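PDB 5G5G: putative xanthine dehydrogenase YAGS fad-binding subunit, which probably oxidises aldehydes in the periplasm, working as part of a multi-subunit enzyme with a molybdenum-pterin cytosine dinucleotide centre, iron-sulfur clusters and FAD. Local coordinates for residues Ile213-Thr218 and Gly244-Arg249; Leu206-Gln211 and Arg249-Leu254; Thr218-Thr223 and Glu229-Ile234. All blocks are in the same frame, centred on the assembly; numbering follows the deposited sequence. Where two conformers were deposited one is given.

Contact 1: residues Ile213-Thr218 and Gly244-Arg249. With MOS (dioxothiomolybdenum(VI) ion), chain Z.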
loop_
_atom_site.group_PDB
_atom_site.type_symbol
_atom_site.label_atom_id
_atom_site.label_comp_id
_atom_site.label_asym_id
_atom_site.label_seq_id
_atom_site.Cartn_x
_atom_site.Cartn_y
_atom_site.Cartn_z
ATOM N N ILE C 213 -11.302 -10.288 -16.674
ATOM C CA ILE C 213 -12.720 -10.026 -16.936
ATOM C C ILE C 213 -13.400 -11.343 -17.224
ATOM O O ILE C 213 -14.482 -11.619 -16.686
ATOM C CB ILE C 213 -12.932 -9.067 -18.126
ATOM C CG1 ILE C 213 -12.416 -7.644 -17.811
ATOM C CG2 ILE C 213 -14.398 -9.007 -18.588
ATOM C CD1 ILE C 213 -13.258 -6.909 -16.752
ATOM N N ASP C 214 -12.771 -12.164 -18.072
ATOM C CA ASP C 214 -13.468 -13.410 -18.468
ATOM C C ASP C 214 -13.560 -14.401 -17.300
ATOM O O ASP C 214 -14.595 -15.054 -17.132
ATOM C CB ASP C 214 -12.808 -14.062 -19.677
ATOM C CG ASP C 214 -13.652 -15.178 -20.258
ATOM O OD1 ASP C 214 -14.807 -14.957 -20.674
ATOM O OD2 ASP C 214 -13.090 -16.277 -20.358
ATOM N N TRP C 215 -12.509 -14.515 -16.487
ATOM C CA TRP C 215 -12.533 -15.416 -15.326
ATOM C C TRP C 215 -13.606 -14.931 -14.370
ATOM O O TRP C 215 -14.330 -15.738 -13.790
ATOM C CB TRP C 215 -11.229 -15.384 -14.551
ATOM C CG TRP C 215 -10.063 -16.048 -15.246
ATOM C CD1 TRP C 215 -10.057 -16.706 -16.446
ATOM C CD2 TRP C 215 -8.753 -16.136 -14.712
ATOM N NE1 TRP C 215 -8.753 -17.158 -16.718
ATOM C CE2 TRP C 215 -7.957 -16.855 -15.637
ATOM C CE3 TRP C 215 -8.164 -15.662 -13.538
ATOM C CZ2 TRP C 215 -6.605 -17.142 -15.391
ATOM C CZ3 TRP C 215 -6.824 -15.952 -13.296
ATOM C CH2 TRP C 215 -6.052 -16.644 -14.240
ATOM N N CYS C 216 -13.669 -13.615 -14.178
ATOM C CA CYS C 216 -14.730 -13.027 -13.284
ATOM C C CYS C 216 -16.105 -13.443 -13.741
ATOM O O CYS C 216 -16.945 -13.910 -12.953
ATOM C CB CYS C 216 -14.606 -11.504 -13.268
ATOM S SG CYS C 216 -15.770 -10.644 -12.163
ATOM N N ARG C 217 -16.371 -13.264 -15.023
ATOM C CA ARG C 217 -17.671 -13.589 -15.563
ATOM C C ARG C 217 -18.048 -15.074 -15.343
ATOM O O ARG C 217 -19.153 -15.424 -14.866
ATOM C CB ARG C 217 -17.691 -13.262 -17.037
ATOM C CG ARG C 217 -19.060 -13.270 -17.662
ATOM C CD ARG C 217 -18.883 -13.140 -19.141
ATOM N NE ARG C 217 -20.088 -13.393 -19.869
ATOM C CZ ARG C 217 -20.136 -13.719 -21.151
ATOM N NH1 ARG C 217 -19.018 -13.874 -21.853
ATOM N NH2 ARG C 217 -21.318 -13.923 -21.719
ATOM N N THR C 218 -17.105 -15.955 -15.669
ATOM C CA THR C 218 -17.351 -17.380 -15.542
ATOM C C THR C 218 -17.552 -17.788 -14.084
ATOM O O THR C 218 -18.463 -18.555 -13.776
ATOM C CB THR C 218 -16.207 -18.184 -16.141
ATOM O OG1 THR C 218 -16.172 -17.898 -17.532
ATOM C CG2 THR C 218 -16.414 -19.662 -15.930
ATOM N N GLY C 244 -4.060 -9.469 -6.226
ATOM C CA GLY C 244 -5.183 -9.470 -5.312
ATOM C C GLY C 244 -6.544 -9.342 -5.937
ATOM O O GLY C 244 -7.592 -9.510 -5.266
ATOM N N LYS C 245 -6.571 -8.980 -7.205
ATOM C CA LYS C 245 -7.804 -8.850 -7.948
ATOM C C LYS C 245 -7.828 -9.731 -9.172
ATOM O O LYS C 245 -8.615 -9.522 -10.063
ATOM C CB LYS C 245 -8.043 -7.372 -8.312
ATOM C CG LYS C 245 -8.353 -6.524 -7.075
ATOM C CD LYS C 245 -8.465 -5.067 -7.429
ATOM C CE LYS C 245 -8.532 -4.173 -6.184
ATOM N NZ LYS C 245 -8.587 -2.708 -6.495
ATOM N N LEU C 246 -7.033 -10.797 -9.181
ATOM C CA LEU C 246 -7.151 -11.815 -10.198
ATOM C C LEU C 246 -8.423 -12.588 -10.165
ATOM O O LEU C 246 -8.819 -13.125 -11.186
ATOM C CB LEU C 246 -6.038 -12.881 -10.063
ATOM C CG LEU C 246 -4.647 -12.446 -10.468
ATOM C CD1 LEU C 246 -3.637 -13.409 -9.903
ATOM C CD2 LEU C 246 -4.553 -12.337 -11.972
ATOM N N PHE C 247 -9.029 -12.734 -8.968
ATOM C CA PHE C 247 -10.120 -13.635 -8.777
ATOM C C PHE C 247 -11.362 -12.919 -8.247
ATOM O O PHE C 247 -11.293 -11.862 -7.603
ATOM C CB PHE C 247 -9.692 -14.700 -7.761
ATOM C CG PHE C 247 -8.306 -15.219 -7.995
ATOM C CD1 PHE C 247 -8.006 -15.853 -9.169
ATOM C CD2 PHE C 247 -7.295 -15.025 -7.034
ATOM C CE1 PHE C 247 -6.717 -16.333 -9.411
ATOM C CE2 PHE C 247 -6.013 -15.497 -7.285
ATOM C CZ PHE C 247 -5.727 -16.140 -8.467
ATOM N N LEU C 248 -12.487 -13.551 -8.424
ATOM C CA LEU C 248 -13.728 -13.143 -7.726
ATOM C C LEU C 248 -13.546 -13.053 -6.204
ATOM O O LEU C 248 -13.074 -14.031 -5.567
ATOM C CB LEU C 248 -14.808 -14.168 -8.032
ATOM C CG LEU C 248 -16.241 -13.732 -7.723
ATOM C CD1 LEU C 248 -16.637 -12.705 -8.775
ATOM C CD2 LEU C 248 -17.112 -14.960 -7.777
ATOM N N ARG C 249 -13.960 -11.911 -5.611
ATOM C CA ARG C 249 -13.926 -11.734 -4.165
ATOM C C ARG C 249 -15.366 -11.444 -3.620
ATOM O O ARG C 249 -16.328 -11.356 -4.387
ATOM C CB ARG C 249 -12.976 -10.602 -3.823
ATOM C CG ARG C 249 -11.549 -10.814 -4.320
ATOM C CD ARG C 249 -10.534 -11.108 -3.190
ATOM N NE ARG C 249 -10.856 -12.339 -2.518
ATOM C CZ ARG C 249 -10.490 -13.560 -2.906
ATOM N NH1 ARG C 249 -9.750 -13.742 -3.995
ATOM N NH2 ARG C 249 -10.877 -14.612 -2.209
HETATM MO MO MOS Z . 0.176 -10.946 -10.964
HETATM S S MOS Z . 0.442 -12.111 -8.979
HETATM O O1 MOS Z . -1.600 -10.774 -10.845
HETATM O O2 MOS Z . 0.407 -12.888 -11.714
#

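Contact 2: residues Leu206-Gln211 and Arg249-Leu254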
loop_
_atom_site.group_PDB
_atom_site.type_symbol
_atom_site.label_atom_id
_atom_site.label_comp_id
_atom_site.label_asym_id
_atom_site.label_seq_id
_atom_site.Cartn_x
_atom_site.Cartn_y
_atom_site.Cartn_z
ATOM N N LEU C 206 -22.354 -6.261 -13.685
ATOM C CA LEU C 206 -21.510 -6.013 -12.518
ATOM C C LEU C 206 -20.396 -5.079 -12.938
ATOM O O LEU C 206 -19.577 -5.435 -13.813
ATOM C CB LEU C 206 -20.912 -7.312 -11.972
ATOM C CG LEU C 206 -20.273 -7.146 -10.585
ATOM C CD1 LEU C 206 -21.327 -7.288 -9.473
ATOM C CD2 LEU C 206 -19.150 -8.115 -10.333
ATOM N N TRP C 207 -20.342 -3.921 -12.308
ATOM C CA TRP C 207 -19.209 -3.021 -12.405
ATOM C C TRP C 207 -18.316 -3.411 -11.247
ATOM O O TRP C 207 -18.766 -3.536 -10.085
ATOM C CB TRP C 207 -19.648 -1.587 -12.225
ATOM C CG TRP C 207 -20.466 -1.029 -13.379
ATOM C CD1 TRP C 207 -20.017 -0.232 -14.371
ATOM C CD2 TRP C 207 -21.868 -1.230 -13.642
ATOM N NE1 TRP C 207 -21.045 0.107 -15.236
ATOM C CE2 TRP C 207 -22.195 -0.487 -14.806
ATOM C CE3 TRP C 207 -22.908 -1.919 -12.972
ATOM C CZ2 TRP C 207 -23.509 -0.432 -15.339
ATOM C CZ3 TRP C 207 -24.180 -1.911 -13.539
ATOM C CH2 TRP C 207 -24.491 -1.161 -14.688
ATOM N N THR C 208 -17.039 -3.618 -11.521
ATOM C CA THR C 208 -16.188 -4.181 -10.484
ATOM C C THR C 208 -14.745 -3.741 -10.683
ATOM O O THR C 208 -14.447 -2.943 -11.595
ATOM C CB THR C 208 -16.329 -5.748 -10.481
ATOM O OG1 THR C 208 -15.726 -6.336 -9.312
ATOM C CG2 THR C 208 -15.718 -6.324 -11.736
ATOM N N SER C 209 -13.871 -4.249 -9.801
ATOM C CA SER C 209 -12.444 -3.973 -9.820
ATOM C C SER C 209 -11.767 -5.354 -9.931
ATOM O O SER C 209 -11.736 -6.100 -8.965
ATOM C CB SER C 209 -12.023 -3.216 -8.540
ATOM O OG SER C 209 -10.672 -2.785 -8.631
ATOM N N ASN C 210 -11.390 -5.739 -11.160
ATOM C CA ASN C 210 -10.960 -7.099 -11.414
ATOM C C ASN C 210 -9.949 -7.094 -12.567
ATOM O O ASN C 210 -10.188 -6.447 -13.569
ATOM C CB ASN C 210 -12.167 -7.994 -11.699
ATOM C CG ASN C 210 -11.829 -9.472 -11.618
ATOM O OD1 ASN C 210 -11.037 -9.965 -12.404
ATOM N ND2 ASN C 210 -12.375 -10.174 -10.633
ATOM N N GLN C 211 -8.875 -7.870 -12.420
ATOM C CA GLN C 211 -7.800 -7.961 -13.395
ATOM C C GLN C 211 -8.164 -8.871 -14.592
ATOM O O GLN C 211 -7.494 -8.784 -15.647
ATOM C CB GLN C 211 -6.546 -8.542 -12.728
ATOM C CG GLN C 211 -5.960 -7.702 -11.587
ATOM C CD GLN C 211 -4.801 -8.316 -10.833
ATOM O OE1 GLN C 211 -4.714 -8.255 -9.602
ATOM N NE2 GLN C 211 -3.893 -8.941 -11.583
ATOM N N ARG C 249 -13.960 -11.911 -5.611
ATOM C CA ARG C 249 -13.926 -11.734 -4.165
ATOM C C ARG C 249 -15.366 -11.444 -3.620
ATOM O O ARG C 249 -16.328 -11.356 -4.387
ATOM C CB ARG C 249 -12.976 -10.602 -3.823
ATOM C CG ARG C 249 -11.549 -10.814 -4.320
ATOM C CD ARG C 249 -10.534 -11.108 -3.190
ATOM N NE ARG C 249 -10.856 -12.339 -2.518
ATOM C CZ ARG C 249 -10.490 -13.560 -2.906
ATOM N NH1 ARG C 249 -9.750 -13.742 -3.995
ATOM N NH2 ARG C 249 -10.877 -14.612 -2.209
ATOM N N SER C 250 -15.468 -11.319 -2.295
ATOM C CA SER C 250 -16.746 -11.266 -1.599
ATOM C C SER C 250 -17.594 -10.052 -2.038
ATOM O O SER C 250 -18.828 -10.112 -2.005
ATOM C CB SER C 250 -16.516 -11.252 -0.096
ATOM O OG SER C 250 -15.731 -10.133 0.310
ATOM N N ASP C 251 -16.930 -8.945 -2.397
ATOM C CA ASP C 251 -17.689 -7.736 -2.840
ATOM C C ASP C 251 -18.620 -8.008 -4.053
ATOM O O ASP C 251 -19.751 -7.514 -4.125
ATOM C CB ASP C 251 -16.751 -6.580 -3.186
ATOM C CG ASP C 251 -15.763 -6.936 -4.312
ATOM O OD1 ASP C 251 -15.072 -7.974 -4.173
ATOM O OD2 ASP C 251 -15.712 -6.189 -5.335
ATOM N N ALA C 252 -18.079 -8.698 -5.043
ATOM C CA ALA C 252 -18.770 -9.015 -6.281
ATOM C C ALA C 252 -19.946 -9.971 -6.031
ATOM O O ALA C 252 -21.067 -9.754 -6.509
ATOM C CB ALA C 252 -17.767 -9.617 -7.243
ATOM N N LEU C 253 -19.670 -11.073 -5.351
ATOM C CA LEU C 253 -20.704 -12.005 -5.011
ATOM C C LEU C 253 -21.812 -11.330 -4.218
ATOM O O LEU C 253 -23.001 -11.451 -4.562
ATOM C CB LEU C 253 -20.169 -13.193 -4.229
ATOM C CG LEU C 253 -21.267 -14.179 -3.823
ATOM C CD1 LEU C 253 -22.011 -14.737 -5.014
ATOM C CD2 LEU C 253 -20.705 -15.316 -3.006
ATOM N N LEU C 254 -21.428 -10.593 -3.178
ATOM C CA LEU C 254 -22.466 -10.052 -2.271
ATOM C C LEU C 254 -23.252 -8.955 -2.967
ATOM O O LEU C 254 -24.498 -8.861 -2.784
ATOM C CB LEU C 254 -21.862 -9.604 -0.951
ATOM C CG LEU C 254 -21.507 -10.837 -0.084
ATOM C CD1 LEU C 254 -20.630 -10.401 1.038
ATOM C CD2 LEU C 254 -22.713 -11.479 0.534
HETATM O O HOH W 1 -13.309 -5.720 -6.486
#

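Contact 3: residues Thr218-Thr223 and Glu229-Ile234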
loop_
_atom_site.group_PDB
_atom_site.type_symbol
_atom_site.label_atom_id
_atom_site.label_comp_id
_atom_site.label_asym_id
_atom_site.label_seq_id
_atom_site.Cartn_x
_atom_site.Cartn_y
_atom_site.Cartn_z
ATOM N N THR C 218 -17.105 -15.955 -15.669
ATOM C CA THR C 218 -17.351 -17.380 -15.542
ATOM C C THR C 218 -17.552 -17.788 -14.084
ATOM O O THR C 218 -18.463 -18.555 -13.776
ATOM C CB THR C 218 -16.207 -18.184 -16.141
ATOM O OG1 THR C 218 -16.172 -17.898 -17.532
ATOM C CG2 THR C 218 -16.414 -19.662 -15.930
ATOM N N ASP C 219 -16.674 -17.287 -13.224
ATOM C CA ASP C 219 -16.669 -17.661 -11.805
ATOM C C ASP C 219 -17.881 -17.098 -11.116
ATOM O O ASP C 219 -18.458 -17.773 -10.235
ATOM C CB ASP C 219 -15.372 -17.247 -11.118
ATOM C CG ASP C 219 -14.166 -18.047 -11.651
ATOM O OD1 ASP C 219 -14.414 -19.058 -12.338
ATOM O OD2 ASP C 219 -12.990 -17.707 -11.411
ATOM N N LEU C 220 -18.262 -15.881 -11.472
ATOM C CA LEU C 220 -19.475 -15.281 -10.811
ATOM C C LEU C 220 -20.722 -16.070 -11.233
ATOM O O LEU C 220 -21.590 -16.401 -10.409
ATOM C CB LEU C 220 -19.644 -13.818 -11.178
ATOM C CG LEU C 220 -20.821 -13.104 -10.515
ATOM C CD1 LEU C 220 -20.817 -13.294 -9.011
ATOM C CD2 LEU C 220 -20.809 -11.632 -10.867
ATOM N N ALA C 221 -20.805 -16.354 -12.536
ATOM C CA ALA C 221 -21.914 -17.164 -13.041
ATOM C C ALA C 221 -21.971 -18.530 -12.373
ATOM O O ALA C 221 -23.042 -18.967 -11.980
ATOM C CB ALA C 221 -21.882 -17.287 -14.563
ATOM N N LYS C 222 -20.835 -19.213 -12.209
ATOM C CA LYS C 222 -20.855 -20.528 -11.565
ATOM C C LYS C 222 -21.271 -20.446 -10.098
ATOM O O LYS C 222 -21.933 -21.346 -9.572
ATOM C CB LYS C 222 -19.477 -21.185 -11.659
ATOM C CG LYS C 222 -19.408 -22.599 -11.123
ATOM C CD LYS C 222 -18.058 -23.236 -11.471
ATOM C CE LYS C 222 -17.728 -24.493 -10.636
ATOM N NZ LYS C 222 -18.211 -25.812 -11.099
ATOM N N THR C 223 -20.814 -19.405 -9.416
ATOM C CA THR C 223 -21.135 -19.224 -8.010
ATOM C C THR C 223 -22.629 -18.947 -7.820
ATOM O O THR C 223 -23.308 -19.533 -6.935
ATOM C CB THR C 223 -20.300 -18.072 -7.396
ATOM O OG1 THR C 223 -18.892 -18.285 -7.623
ATOM C CG2 THR C 223 -20.531 -18.001 -5.918
ATOM N N GLU C 229 -23.935 -16.490 -20.065
ATOM C CA GLU C 229 -24.403 -15.551 -21.060
ATOM C C GLU C 229 -25.250 -14.430 -20.474
ATOM O O GLU C 229 -25.433 -13.418 -21.117
ATOM C CB GLU C 229 -25.184 -16.238 -22.240
ATOM C CG GLU C 229 -25.836 -17.607 -21.987
ATOM C CD GLU C 229 -24.829 -18.775 -21.831
ATOM O OE1 GLU C 229 -23.973 -18.988 -22.731
ATOM O OE2 GLU C 229 -24.887 -19.511 -20.814
ATOM N N ASN C 230 -25.777 -14.632 -19.276
ATOM C CA ASN C 230 -26.623 -13.652 -18.611
ATOM C C ASN C 230 -25.853 -12.649 -17.734
ATOM O O ASN C 230 -26.460 -11.863 -17.038
ATOM C CB ASN C 230 -27.673 -14.399 -17.800
ATOM C CG ASN C 230 -28.745 -15.017 -18.688
ATOM O OD1 ASN C 230 -28.733 -14.830 -19.886
ATOM N ND2 ASN C 230 -29.695 -15.705 -18.090
ATOM N N VAL C 231 -24.525 -12.665 -17.817
ATOM C CA VAL C 231 -23.646 -11.841 -16.949
ATOM C C VAL C 231 -22.744 -10.980 -17.819
ATOM O O VAL C 231 -22.103 -11.487 -18.764
ATOM C CB VAL C 231 -22.759 -12.699 -16.061
ATOM C CG1 VAL C 231 -21.779 -11.820 -15.240
ATOM C CG2 VAL C 231 -23.630 -13.542 -15.137
ATOM N N ARG C 232 -22.667 -9.698 -17.474
ATOM C CA ARG C 232 -21.807 -8.762 -18.123
ATOM C C ARG C 232 -20.940 -8.169 -16.999
ATOM O O ARG C 232 -21.455 -7.738 -15.979
ATOM C CB ARG C 232 -22.534 -7.653 -18.871
ATOM C CG ARG C 232 -21.611 -6.633 -19.550
ATOM C CD ARG C 232 -22.379 -5.632 -20.384
ATOM N NE ARG C 232 -21.543 -4.567 -20.944
ATOM C CZ ARG C 232 -22.001 -3.521 -21.615
ATOM N NH1 ARG C 232 -23.316 -3.297 -21.788
ATOM N NH2 ARG C 232 -21.170 -2.636 -22.110
ATOM N N ILE C 233 -19.624 -8.174 -17.220
ATOM C CA ILE C 233 -18.673 -7.625 -16.265
ATOM C C ILE C 233 -18.020 -6.374 -16.881
ATOM O O ILE C 233 -17.567 -6.409 -18.053
ATOM C CB ILE C 233 -17.577 -8.690 -15.938
ATOM C CG1 ILE C 233 -18.148 -10.005 -15.384
ATOM C CG2 ILE C 233 -16.520 -8.115 -15.026
ATOM C CD1 ILE C 233 -18.973 -9.862 -14.120
ATOM N N ILE C 234 -17.853 -5.323 -16.063
ATOM C CA ILE C 234 -17.313 -4.039 -16.486
ATOM C C ILE C 234 -16.261 -3.568 -15.482
ATOM O O ILE C 234 -16.545 -3.497 -14.312
ATOM C CB ILE C 234 -18.463 -2.983 -16.596
ATOM C CG1 ILE C 234 -19.482 -3.484 -17.609
ATOM C CG2 ILE C 234 -17.909 -1.627 -16.924
ATOM C CD1 ILE C 234 -20.723 -2.639 -17.723
#

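Contact 1: residues Ile213-Thr218 and Gly244-Arg249
W215 on the helix turns the edge of its indole toward the 244-249 loop, and what it meets there is a backbone oxygen: CE3 of W215 lies 3.5 Å from O of L246, close to the ring plane. The slightly positive aromatic C-H edge suits a carbonyl group, so an approach without a conventional donor is still electrostatically reasonable. The side chain reaches the loop because CG sits beside its own backbone N (chi1 -72°).

The remaining contacts are apolar. W215 and F247 lie side by side and point the same way, with CZ3 of W215 3.9 Å from CE1 of F247. One face of the F247 ring is covered by CB of L246, 3.5 Å above the plane and over its centre. Further along the helix, the small C216 allows the backbones to come close, the CA atoms of C216 and L248 being 5.6 Å apart; its SG, anti to the backbone N (chi1 -177°), meets CD1 of L248 at 4.1 Å.

Helix 213-224 is the connection of a beta-alpha-beta unit, and the loop passes alongside it on the way to helix 250-262, for which R249 is the N-cap residue.

The loop also belongs to the molybdenum site. L246 presents a branched apolar end to the dioxothiomolybdenum ion: its CD1 is 3.5 Å from O1 of that group, and CG and CD2 approach the same oxygen. Q211 NE2 and G508 N hydrogen-bond to the ion.

Contact 2: residues Leu206-Gln211 and Arg249-Leu254
L206 and A252 form the tight part of this contact, in which the first turn of helix 250-262 lies over strand 203-208 of a seven-stranded mixed sheet. This is alpha/beta layer packing: the two short axes approach to 9.6 Å and run nearly antiparallel, at 162°. An alanine suits the helix face pressed against the sheet, since its single methyl keeps the layers close. A leucine suits the strand because one branch can meet that methyl while the other passes beside it. L206 has CG anti to its N (chi1 -168°), and its CD2 stands 3.7 Å from CB of A252 while CD1 passes on toward the carbonyl oxygen of the same residue. L220 and I233 also border L206, which therefore sits in an apolar layer shared with the neighbouring helix and strand.

Toward the beginning of the helix the packing gives way to polar groups and water, although the surroundings remain buried. The side chains of T208 and D251 cross at about a right angle, with OG1 of T208 4.0 Å from OD2 of D251. The link between them is S195 on the adjacent strand 194-200, whose OG hydrogen-bonds to both atoms. D251 takes the rotamer with CG between the backbone N and the carbonyl carbon (chi1 59°), which directs the carboxylate to the sheet side. Its place in the first helical turn would probably help to stabilise a negative charge there. Further along the chain comes Q211, which lines the molybdenum pocket, and a water bridges the gap, lying 3.0 Å from O of S209 and 2.7 Å from OD2 of D251.

Contact 3: residues Thr218-Thr223 and Glu229-Ile234
The helical turn at A221 and the strand at V231 come nearest through their backbones, with CA atoms 6.8 Å apart. Helix 218-223 and strand 231-234 approach to 9.1 Å between their short axes and run in roughly opposed directions, at 138°. Within these segments, aliphatic side chains make the contact.

L220 and A221 on the helix face V231 and I233 on the strand. L220, with CG anti to the backbone N (chi1 -178°), brings CD2 to 4.1 Å from CD1 of I233, the two side chains meeting obliquely, and the same methyl lies at a looser distance from CG1 of V231. A221 uses its methyl where the backbones are close: CB is 4.2 Å from CG2 of V231. Beta-branched valine and isoleucine suit an extended strand, whereas leucine and alanine sit comfortably in a helix, so each element supplies the residue types natural to it.

On the helix itself, T223 folds its hydroxyl back to O of D219, with OG1 donating at 2.7 Å, a bond that satisfies the hydroxyl within the helix. The backbone N of T223 reaches that same oxygen from the opposite face of its carbonyl plane, so two donors share it.

R232 points to the other side of the strand, where it forms a salt bridge with D497. Strand 231-234 is an outermost strand of its sheet within the chain and runs parallel to its neighbour 203-208. Strand, helix 213-224 and strand together make a beta-alpha-beta crossover, whose helix covers one face of the sheet through exactly this kind of aliphatic layer.

How the contacts relate
Following the chain from the N terminus, strand 203-208 opens the widest loop, which contact 2 closes when helix 250-262 returns to it. Contact 1 is nested inside that loop, joining helix 213-224 to the segment just before helix 250-262, and contact 3 is nested in turn inside contact 1, where the helix packs on the next strand. None of the three cross. T218 is common to contacts 1 and 3, R249 to contacts 1 and 2. Strands 203-208 and 231-234 pair as neighbours, T208 N meeting I234 O, while K245 O with Q211 N ties the 244-249 loop to Q211, in the loop that follows strand 203-208.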